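Local atomic coordinates of protein Pcdhgb2 (Mus musculus, PDB entry 5SZR), a protein that probably mediates calcium-dependent cell adhesion through its extracellular cadherin repeats, and may help to establish and maintain specific neuronal connections in the brain. Residues A[326-331]-A[421-426]; A[339-344]-A[349-354]; A[374-379]-A[397-402]; A[354-359]-A[365-370]. One frame throughout, in Å; residues are numbered along the deposited sequence.

Contact 1: residues A[326-331]-A[421-426]. With MAN (alpha-D-mannopyranose), chain B.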
# COMPACT_ATOMS: atom_id res chain seq x y z
N LEU A 326 -8.17 -42.01 47.85
CA LEU A 326 -7.08 -41.97 48.81
C LEU A 326 -7.47 -42.51 50.18
O LEU A 326 -6.59 -42.96 50.92
CB LEU A 326 -6.57 -40.53 48.97
CG LEU A 326 -6.06 -39.84 47.71
CD1 LEU A 326 -5.51 -38.47 48.04
CD2 LEU A 326 -5.01 -40.70 47.02
N TYR A 327 -8.75 -42.46 50.53
CA TYR A 327 -9.26 -43.01 51.78
C TYR A 327 -10.70 -43.46 51.56
O TYR A 327 -11.46 -42.78 50.89
CB TYR A 327 -9.18 -41.97 52.91
CG TYR A 327 -9.67 -42.50 54.24
CD1 TYR A 327 -8.77 -42.97 55.19
CD2 TYR A 327 -11.03 -42.55 54.54
CE1 TYR A 327 -9.21 -43.46 56.41
CE2 TYR A 327 -11.48 -43.04 55.74
CZ TYR A 327 -10.57 -43.50 56.68
OH TYR A 327 -11.01 -43.99 57.88
N PRO A 328 -11.07 -44.62 52.12
CA PRO A 328 -10.23 -45.51 52.93
C PRO A 328 -9.24 -46.29 52.08
O PRO A 328 -9.38 -46.33 50.85
CB PRO A 328 -11.25 -46.46 53.57
CG PRO A 328 -12.38 -46.49 52.59
CD PRO A 328 -12.46 -45.11 52.04
N THR A 329 -8.23 -46.88 52.72
CA THR A 329 -7.35 -47.80 52.02
C THR A 329 -8.16 -49.00 51.53
O THR A 329 -8.96 -49.56 52.28
CB THR A 329 -6.22 -48.27 52.94
OG1 THR A 329 -5.57 -47.13 53.51
CG2 THR A 329 -5.21 -49.09 52.16
N LEU A 330 -7.97 -49.36 50.27
CA LEU A 330 -8.72 -50.46 49.68
C LEU A 330 -7.86 -51.72 49.61
O LEU A 330 -6.64 -51.65 49.45
CB LEU A 330 -9.21 -50.10 48.27
CG LEU A 330 -10.11 -48.87 48.13
CD1 LEU A 330 -10.55 -48.68 46.68
CD2 LEU A 330 -11.31 -48.96 49.06
N GLU A 331 -8.52 -52.86 49.75
CA GLU A 331 -7.86 -54.14 49.56
C GLU A 331 -7.63 -54.36 48.07
O GLU A 331 -8.14 -53.60 47.24
CB GLU A 331 -8.70 -55.26 50.17
CG GLU A 331 -8.77 -55.23 51.69
CD GLU A 331 -7.41 -55.41 52.34
OE1 GLU A 331 -7.24 -54.96 53.49
OE2 GLU A 331 -6.51 -55.99 51.70
N ALA A 421 -15.21 -48.13 44.82
CA ALA A 421 -14.79 -48.79 46.05
C ALA A 421 -15.97 -49.53 46.66
O ALA A 421 -17.10 -49.03 46.62
CB ALA A 421 -14.22 -47.78 47.06
N THR A 422 -15.71 -50.71 47.21
CA THR A 422 -16.72 -51.48 47.91
C THR A 422 -16.55 -51.30 49.41
O THR A 422 -15.46 -51.52 49.95
CB THR A 422 -16.64 -52.97 47.56
OG1 THR A 422 -16.91 -53.16 46.17
CG2 THR A 422 -17.66 -53.75 48.37
N LEU A 423 -17.62 -50.89 50.08
CA LEU A 423 -17.59 -50.60 51.51
C LEU A 423 -18.43 -51.65 52.21
O LEU A 423 -19.66 -51.66 52.08
CB LEU A 423 -18.14 -49.20 51.79
CG LEU A 423 -17.52 -48.01 51.07
CD1 LEU A 423 -18.23 -46.74 51.51
CD2 LEU A 423 -16.03 -47.92 51.37
N HIS A 424 -17.77 -52.54 52.95
CA HIS A 424 -18.44 -53.50 53.81
C HIS A 424 -18.71 -52.82 55.15
O HIS A 424 -17.78 -52.53 55.90
CB HIS A 424 -17.59 -54.76 53.99
CG HIS A 424 -17.25 -55.45 52.71
ND1 HIS A 424 -18.19 -56.06 51.92
CD2 HIS A 424 -16.06 -55.63 52.09
CE1 HIS A 424 -17.60 -56.59 50.86
NE2 HIS A 424 -16.30 -56.35 50.94
N LEU A 425 -19.98 -52.56 55.43
CA LEU A 425 -20.40 -51.94 56.68
C LEU A 425 -21.12 -52.99 57.52
O LEU A 425 -22.15 -53.53 57.10
CB LEU A 425 -21.30 -50.73 56.41
CG LEU A 425 -20.82 -49.83 55.26
CD1 LEU A 425 -21.78 -48.68 55.03
CD2 LEU A 425 -19.41 -49.32 55.53
N ILE A 426 -20.57 -53.28 58.69
CA ILE A 426 -21.05 -54.38 59.53
C ILE A 426 -21.42 -53.81 60.89
O ILE A 426 -20.56 -53.27 61.60
CB ILE A 426 -19.99 -55.48 59.67
CG1 ILE A 426 -19.56 -55.98 58.29
CG2 ILE A 426 -20.52 -56.63 60.53
CD1 ILE A 426 -18.60 -57.13 58.35
C1 MAN B . -15.72 -53.68 45.54
C2 MAN B . -16.03 -53.68 44.05
C3 MAN B . -17.06 -54.78 43.75
C4 MAN B . -16.56 -56.15 44.24
C5 MAN B . -16.21 -56.09 45.74
C6 MAN B . -15.50 -57.36 46.21
O2 MAN B . -14.86 -54.00 43.28
O3 MAN B . -17.39 -54.85 42.36
O4 MAN B . -17.56 -57.12 44.04
O5 MAN B . -15.32 -54.96 46.02
O6 MAN B . -15.29 -57.28 47.62
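Leu330 closes over the methyl group of Ala421, and Pro328 touches Leu423 with its CG; both meetings are apolar, and together they seat the loop after strand 324-327 on strand 418-428. Following Leu330 outward, CB is still 5.7 Å from Ala421 CB and CG has come to 4.4 Å. With CG anti to the carbonyl carbon (chi1 -58°), the branch leans across the gap, and its two ends straddle the alanine methyl: CD1 lies 3.8 Å and CD2 3.7 Å from Ala421 CB. The nearly equal approach shows a fork set over a knob rather than a single methyl poking at it. Pro328, which follows a cis peptide bond, makes the second touch more loosely, CG to Leu423 CD2 at 4.1 Å. The two side chains cross at about a right angle, and neighbouring Ala336 and Phe338 also rest on the proline. Between Ala421 and Leu423, Thr422 turns to the flank of this apolar patch and carries an O-linked mannose, OG1 bonded to C1 of the sugar at 1.4 Å. Its CG2 lies over one face of the His424 ring, 3.7 Å above the plane and offset toward the rim, while the mannose O6 stands near the plane of that ring, at its edge. Asp333 holds the sugar by a hydrogen bond. Strand 324-327 pairs with 350-357 whereas strand 335-342 runs parallel beside 418-428, so the cis-proline loop carries the chain from one sheet to the other, the A-to-A' switch of the cadherin beta-sandwich, here with a mannosylated G strand.

Contact 2: residues A[339-344]-A[349-354]; sequences DMVPRA and YLVTKV
Val341 presents two methyl groups to two different partners, Tyr349 and Val351, at the place where the A' and B strands of the cadherin sandwich face each other from opposite sheets. Strand 335-342 belongs to the sheet with 418-428, and Val341 is backbone-bonded to Ala428; strand 350-357 lies in the other sheet, where Tyr349 is bonded to Thr391. Across the two segments the contact is apolar, so shape carries it. The isopropyl group of Val341 forms a forked bump: CG1 reaches 4.2 Å from Tyr349 CE2, and CG2 lies 4.1 Å from Val351 CG1, so its branches divide the hollow between the tyrosine ring and the second valine. The two valines cross at about a right angle. Val351 also touches Leu425 of strand 418-428, which places this pair at the margin of the interior between the sheets. Backbone shape contributes too, because Val351 and Thr352 both face Val389 in a classic beta bulge, which interrupts the regular run of the strand just where the valine meets its partner. Tyr349 has its ring anti to the backbone N (chi1 -179°), and this sends the phenol across toward Pro342. The proline and tyrosine side chains come from opposite directions and meet obliquely. Pro342 CG lies 3.9 Å from Tyr349 CE1, so the pyrrolidine bump sits beside the hydroxyl end of the ring rather than its CG end. The closest touches belong to the neighbouring ring carbon, Pro342 CD, which lies 3.6 Å from Tyr349 CZ and 3.5 Å from Tyr349 OH.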
# COMPACT_ATOMS: atom_id res chain seq x y z
N ASP A 339 -16.49 -52.56 60.67
CA ASP A 339 -17.30 -53.55 61.38
C ASP A 339 -17.69 -53.12 62.79
O ASP A 339 -18.28 -53.93 63.52
CB ASP A 339 -16.58 -54.90 61.42
CG ASP A 339 -15.20 -54.82 62.06
OD1 ASP A 339 -14.42 -55.78 61.90
OD2 ASP A 339 -14.89 -53.81 62.73
N MET A 340 -17.39 -51.89 63.20
CA MET A 340 -17.70 -51.46 64.55
C MET A 340 -18.86 -50.47 64.61
O MET A 340 -18.96 -49.68 65.55
CB MET A 340 -16.46 -50.85 65.21
CG MET A 340 -15.35 -51.85 65.52
SD MET A 340 -15.58 -52.78 67.06
CE MET A 340 -16.53 -54.20 66.50
N VAL A 341 -19.75 -50.50 63.62
CA VAL A 341 -20.87 -49.56 63.57
C VAL A 341 -21.90 -49.93 64.64
O VAL A 341 -22.45 -51.04 64.61
CB VAL A 341 -21.52 -49.53 62.17
CG1 VAL A 341 -22.49 -48.37 62.07
CG2 VAL A 341 -20.44 -49.42 61.10
N PRO A 342 -22.17 -49.04 65.59
CA PRO A 342 -23.12 -49.39 66.65
C PRO A 342 -24.55 -49.40 66.14
O PRO A 342 -24.93 -48.58 65.29
CB PRO A 342 -22.90 -48.28 67.69
CG PRO A 342 -22.47 -47.09 66.85
CD PRO A 342 -21.66 -47.66 65.71
N ARG A 343 -25.35 -50.33 66.66
CA ARG A 343 -26.73 -50.45 66.20
C ARG A 343 -27.59 -49.30 66.69
O ARG A 343 -28.53 -48.89 66.00
CB ARG A 343 -27.32 -51.79 66.64
CG ARG A 343 -26.81 -52.97 65.85
CD ARG A 343 -27.51 -54.26 66.25
NE ARG A 343 -27.85 -55.07 65.09
CZ ARG A 343 -29.06 -55.12 64.54
NH1 ARG A 343 -30.05 -54.41 65.06
NH2 ARG A 343 -29.27 -55.88 63.47
N ALA A 344 -27.29 -48.76 67.87
CA ALA A 344 -28.00 -47.61 68.40
C ALA A 344 -27.61 -46.29 67.73
O ALA A 344 -27.93 -45.23 68.29
CB ALA A 344 -27.76 -47.51 69.91
N TYR A 349 -25.10 -40.49 61.74
CA TYR A 349 -23.85 -41.09 62.19
C TYR A 349 -22.90 -41.29 61.01
O TYR A 349 -23.26 -41.93 60.02
CB TYR A 349 -24.13 -42.44 62.87
CG TYR A 349 -22.90 -43.15 63.39
CD1 TYR A 349 -22.52 -43.03 64.72
CD2 TYR A 349 -22.13 -43.94 62.55
CE1 TYR A 349 -21.39 -43.67 65.20
CE2 TYR A 349 -21.00 -44.59 63.02
CZ TYR A 349 -20.64 -44.45 64.34
OH TYR A 349 -19.52 -45.09 64.81
N LEU A 350 -21.69 -40.74 61.13
CA LEU A 350 -20.71 -40.80 60.05
C LEU A 350 -19.98 -42.14 60.10
O LEU A 350 -19.13 -42.36 60.96
CB LEU A 350 -19.73 -39.64 60.15
CG LEU A 350 -18.62 -39.66 59.09
CD1 LEU A 350 -19.20 -39.39 57.71
CD2 LEU A 350 -17.52 -38.66 59.43
N VAL A 351 -20.32 -43.04 59.17
CA VAL A 351 -19.65 -44.34 59.12
C VAL A 351 -18.23 -44.18 58.61
O VAL A 351 -17.27 -44.65 59.24
CB VAL A 351 -20.45 -45.32 58.24
CG1 VAL A 351 -19.73 -46.65 58.14
CG2 VAL A 351 -21.85 -45.50 58.79
N THR A 352 -18.08 -43.52 57.47
CA THR A 352 -16.77 -43.21 56.92
C THR A 352 -16.95 -42.14 55.85
O THR A 352 -18.08 -41.72 55.55
CB THR A 352 -16.07 -44.45 56.35
OG1 THR A 352 -14.75 -44.11 55.93
CG2 THR A 352 -16.85 -45.00 55.16
N LYS A 353 -15.84 -41.70 55.29
CA LYS A 353 -15.84 -40.63 54.30
C LYS A 353 -14.89 -41.01 53.18
O LYS A 353 -13.69 -41.18 53.42
CB LYS A 353 -15.43 -39.30 54.94
CG LYS A 353 -15.36 -38.13 53.99
CD LYS A 353 -15.05 -36.87 54.78
CE LYS A 353 -14.74 -35.70 53.88
NZ LYS A 353 -14.48 -34.49 54.71
N VAL A 354 -15.42 -41.18 51.98
CA VAL A 354 -14.56 -41.39 50.82
C VAL A 354 -13.82 -40.09 50.53
O VAL A 354 -14.43 -39.02 50.44
CB VAL A 354 -15.38 -41.85 49.61
CG1 VAL A 354 -14.47 -42.28 48.47
CG2 VAL A 354 -16.30 -42.99 50.01

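Contact 3: residues A[374-379]-A[397-402]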
# COMPACT_ATOMS: atom_id res chain seq x y z
N ALA A 374 -26.44 -51.20 46.71
CA ALA A 374 -26.66 -51.14 48.15
C ALA A 374 -27.44 -52.37 48.58
O ALA A 374 -28.45 -52.71 47.94
CB ALA A 374 -27.42 -49.87 48.54
N SER A 375 -26.99 -53.03 49.64
CA SER A 375 -27.73 -54.18 50.16
C SER A 375 -29.06 -53.76 50.77
O SER A 375 -29.97 -54.59 50.88
CB SER A 375 -26.89 -54.95 51.18
OG SER A 375 -26.33 -54.09 52.15
N ASP A 376 -29.20 -52.50 51.17
CA ASP A 376 -30.47 -51.97 51.65
C ASP A 376 -30.50 -50.49 51.29
O ASP A 376 -29.97 -49.65 52.03
CB ASP A 376 -30.65 -52.17 53.15
CG ASP A 376 -32.05 -51.83 53.62
OD1 ASP A 376 -32.97 -51.79 52.77
OD2 ASP A 376 -32.24 -51.62 54.83
N PRO A 377 -31.11 -50.14 50.16
CA PRO A 377 -31.14 -48.73 49.75
C PRO A 377 -31.91 -47.89 50.76
O PRO A 377 -33.01 -48.25 51.19
CB PRO A 377 -31.85 -48.77 48.39
CG PRO A 377 -31.75 -50.19 47.93
CD PRO A 377 -31.78 -51.01 49.18
N GLY A 378 -31.32 -46.76 51.14
CA GLY A 378 -31.93 -45.84 52.07
C GLY A 378 -31.47 -46.01 53.51
O GLY A 378 -31.69 -45.11 54.32
N LEU A 379 -30.84 -47.14 53.84
CA LEU A 379 -30.24 -47.27 55.16
C LEU A 379 -29.07 -46.31 55.32
O LEU A 379 -28.94 -45.65 56.36
CB LEU A 379 -29.78 -48.72 55.38
CG LEU A 379 -29.17 -48.97 56.76
CD1 LEU A 379 -30.20 -48.69 57.83
CD2 LEU A 379 -28.65 -50.39 56.86
N ASP A 397 -35.15 -53.85 63.19
CA ASP A 397 -34.93 -55.21 63.68
C ASP A 397 -34.75 -56.21 62.55
O ASP A 397 -34.08 -57.23 62.73
CB ASP A 397 -36.09 -55.63 64.59
CG ASP A 397 -35.79 -55.44 66.06
OD1 ASP A 397 -36.70 -55.04 66.81
OD2 ASP A 397 -34.63 -55.69 66.47
N ARG A 398 -35.33 -55.93 61.38
CA ARG A 398 -35.24 -56.83 60.24
C ARG A 398 -34.12 -56.45 59.28
O ARG A 398 -34.08 -56.96 58.15
CB ARG A 398 -36.57 -56.86 59.49
CG ARG A 398 -37.72 -57.47 60.28
CD ARG A 398 -39.00 -57.50 59.46
N ASP A 399 -33.20 -55.58 59.69
CA ASP A 399 -32.09 -55.17 58.85
C ASP A 399 -30.88 -56.05 59.12
O ASP A 399 -30.54 -56.32 60.28
CB ASP A 399 -31.74 -53.70 59.08
CG ASP A 399 -32.84 -52.75 58.63
OD1 ASP A 399 -33.60 -53.12 57.71
OD2 ASP A 399 -32.94 -51.65 59.20
N SER A 400 -30.22 -56.50 58.05
CA SER A 400 -29.08 -57.40 58.18
C SER A 400 -27.93 -56.70 58.89
O SER A 400 -27.70 -55.50 58.71
CB SER A 400 -28.63 -57.89 56.81
OG SER A 400 -29.73 -58.18 55.97
N ALA A 401 -27.18 -57.47 59.69
CA ALA A 401 -26.02 -56.91 60.37
C ALA A 401 -24.92 -56.53 59.38
O ALA A 401 -24.27 -55.50 59.54
CB ALA A 401 -25.50 -57.90 61.41
N ARG A 402 -24.71 -57.36 58.36
CA ARG A 402 -23.71 -57.09 57.34
C ARG A 402 -24.34 -56.31 56.20
O ARG A 402 -25.37 -56.72 55.65
CB ARG A 402 -23.11 -58.39 56.80
CG ARG A 402 -22.31 -59.21 57.80
CD ARG A 402 -21.53 -60.30 57.08
NE ARG A 402 -20.75 -59.73 55.98
CZ ARG A 402 -19.43 -59.62 55.97
NH1 ARG A 402 -18.72 -60.05 57.00
NH2 ARG A 402 -18.81 -59.08 54.92
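Asp399 is the first residue of 397-402 to meet 374-379, and it does so carboxylate to carboxylate: its OD1 lies 3.5 Å from OD2 of Asp376. The planes of the two groups are turned 53° apart, and the side chains cross at about a right angle. Two carboxylates this close would probably repel, and Arg393 offsets this, its NH1 making a salt bridge to each of those same two oxygens. Asp376 extends to the meeting point with CG anti to the backbone N (chi1 -171°). The other oxygen of Asp399, OD2, accepts from Gly396 N and stands 4.3 Å from Leu379 CD1. Next along, Ser400 offers its carbonyl to the side chain of Gln403. At Arg402 the CB points away, and it is the backbone carbonyl that comes loosely near Ser375, whose OG is hydrogen-bonded instead to Gln403 and to Arg404 N. Within the first loop, Leu379 N bonds to Asp376 O (3.2 Å), closing the turn. No helix lies nearby: this surface contact joins the loop between strands 368-374 and 380-382 to the one leading into strand 402-410, with Leu379 packed on Phe427 of strand 418-428.

Contact 4: residues A[354-359]-A[365-370]. With CA (calcium ion), chain R.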
# COMPACT_ATOMS: atom_id res chain seq x y z
N VAL A 354 -15.42 -41.18 51.98
CA VAL A 354 -14.56 -41.39 50.82
C VAL A 354 -13.82 -40.09 50.53
O VAL A 354 -14.43 -39.02 50.44
CB VAL A 354 -15.38 -41.85 49.61
CG1 VAL A 354 -14.47 -42.28 48.47
CG2 VAL A 354 -16.30 -42.99 50.01
N VAL A 355 -12.50 -40.18 50.40
CA VAL A 355 -11.66 -39.03 50.09
C VAL A 355 -10.96 -39.31 48.77
O VAL A 355 -10.12 -40.22 48.68
CB VAL A 355 -10.64 -38.74 51.20
CG1 VAL A 355 -9.74 -37.58 50.79
CG2 VAL A 355 -11.34 -38.44 52.51
N ALA A 356 -11.31 -38.56 47.73
CA ALA A 356 -10.73 -38.73 46.41
C ALA A 356 -10.18 -37.41 45.89
O ALA A 356 -10.60 -36.33 46.33
CB ALA A 356 -11.75 -39.29 45.41
N VAL A 357 -9.23 -37.51 44.96
CA VAL A 357 -8.63 -36.35 44.31
C VAL A 357 -8.65 -36.57 42.80
O VAL A 357 -8.94 -37.67 42.31
CB VAL A 357 -7.19 -36.09 44.79
CG1 VAL A 357 -7.18 -35.62 46.23
CG2 VAL A 357 -6.33 -37.34 44.61
N ASP A 358 -8.33 -35.51 42.07
CA ASP A 358 -8.36 -35.53 40.60
C ASP A 358 -7.35 -34.50 40.10
O ASP A 358 -7.43 -33.33 40.47
CB ASP A 358 -9.77 -35.22 40.08
CG ASP A 358 -9.96 -35.61 38.63
OD1 ASP A 358 -9.19 -35.13 37.77
OD2 ASP A 358 -10.88 -36.40 38.35
N ALA A 359 -6.42 -34.95 39.26
CA ALA A 359 -5.32 -34.09 38.82
C ALA A 359 -5.75 -32.99 37.85
O ALA A 359 -4.96 -32.07 37.59
CB ALA A 359 -4.22 -34.94 38.16
N ALA A 365 -12.29 -31.99 37.19
CA ALA A 365 -11.88 -32.46 38.51
C ALA A 365 -12.94 -32.18 39.58
O ALA A 365 -12.62 -32.23 40.77
CB ALA A 365 -10.55 -31.84 38.92
N TRP A 366 -14.18 -31.89 39.18
CA TRP A 366 -15.26 -31.67 40.13
C TRP A 366 -15.89 -33.02 40.47
O TRP A 366 -16.61 -33.60 39.65
CB TRP A 366 -16.30 -30.71 39.57
CG TRP A 366 -17.23 -30.15 40.61
CD1 TRP A 366 -17.12 -30.27 41.97
CD2 TRP A 366 -18.43 -29.39 40.38
NE1 TRP A 366 -18.16 -29.63 42.59
CE2 TRP A 366 -18.98 -29.08 41.64
CE3 TRP A 366 -19.09 -28.95 39.23
CZ2 TRP A 366 -20.16 -28.35 41.78
CZ3 TRP A 366 -20.26 -28.22 39.37
CH2 TRP A 366 -20.78 -27.92 40.64
N LEU A 367 -15.62 -33.52 41.67
CA LEU A 367 -15.98 -34.89 42.00
C LEU A 367 -17.37 -34.98 42.59
O LEU A 367 -17.82 -34.10 43.32
CB LEU A 367 -14.95 -35.49 42.96
CG LEU A 367 -13.54 -35.42 42.39
CD1 LEU A 367 -12.58 -36.24 43.23
CD2 LEU A 367 -13.52 -35.86 40.92
N SER A 368 -18.07 -36.06 42.24
CA SER A 368 -19.38 -36.37 42.78
C SER A 368 -19.43 -37.85 43.10
O SER A 368 -18.85 -38.66 42.37
CB SER A 368 -20.50 -36.00 41.80
OG SER A 368 -20.60 -36.98 40.78
N TYR A 369 -20.12 -38.20 44.18
CA TYR A 369 -20.09 -39.53 44.77
C TYR A 369 -21.46 -40.18 44.63
O TYR A 369 -22.48 -39.56 44.96
CB TYR A 369 -19.67 -39.45 46.24
CG TYR A 369 -18.28 -38.88 46.43
CD1 TYR A 369 -17.19 -39.72 46.61
CD2 TYR A 369 -18.06 -37.51 46.41
CE1 TYR A 369 -15.92 -39.22 46.77
CE2 TYR A 369 -16.78 -36.98 46.58
CZ TYR A 369 -15.71 -37.85 46.75
OH TYR A 369 -14.45 -37.34 46.92
N HIS A 370 -21.48 -41.42 44.15
CA HIS A 370 -22.73 -42.10 43.84
C HIS A 370 -22.71 -43.53 44.38
O HIS A 370 -21.67 -44.19 44.38
CB HIS A 370 -22.97 -42.14 42.33
CG HIS A 370 -22.90 -40.80 41.67
ND1 HIS A 370 -24.02 -40.03 41.42
CD2 HIS A 370 -21.85 -40.08 41.22
CE1 HIS A 370 -23.65 -38.90 40.84
NE2 HIS A 370 -22.34 -38.91 40.70
CA CA R . -10.58 -35.84 35.78
O HOH W 1 -14.04 -36.43 49.97
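The two backbones run nearly antiparallel, 160° apart, and splay from 5.1 Å between the CA atoms of Asp358 and Ala365 to 8.4 Å between those of Val354 and Tyr369. They include the end of the B strand and the start of the C strand of a cadherin sandwich, in opposite sheets, and the narrow end, in the B-C loop, lies at a calcium site of the linker to the preceding repeat. Asp358, first aspartate of the cadherin DXD motif, holds the calcium ion with both carboxylate oxygens, OD1 at 2.5 Å and OD2 at 2.6 Å. Asn319, Asn321, Asp360, Asn364 and Asp411 complete the shell. The flank of this ligand is apolar: its CB meets Ala365 CB, and Leu367 CD2 lies beside OD2, so the metal-binding carboxylate is backed by aliphatic groups. The other branch of Leu367, CD1, packs on Ala356 CB, and Val409 of strand 402-410 touches both residues. Where the strands diverge, Tyr369 fills the wider gap. Val354 CG1 comes to the edge of its ring, near the plane, 3.8 Å from CE1, as the two side chains slide past each other in opposite directions. The bond that Ala356 N gives the hydroxyl is weak, 3.5 Å long and bent to 135°. A water bridges the same hydroxyl to the backbone, donating to Val354 O at 2.7 Å and lying 3.2 Å from Tyr369 OH.

Entering the last cadherin repeat of this chain, the sequence opens contact 1 at 326-331, whose partner arrives some 90 residues later on strand 418-428; the other three are nested inside this long loop. Contact 2 closes first, across the short turn between strands 335-342 and 350-357. Contact 4 follows in series, sharing Val354 with it, and contact 3 comes last; none of them cross. Contacts 2 and 4 join the two sheets; contact 1 seats the loop between them on strand 418-428. Contact 4 sits at the calcium end, and contact 3, with its centre about 26 Å away, ties loops toward the other end. Backbone pairing of Leu326 and Tyr327 with Val355 links contacts 1 and 4.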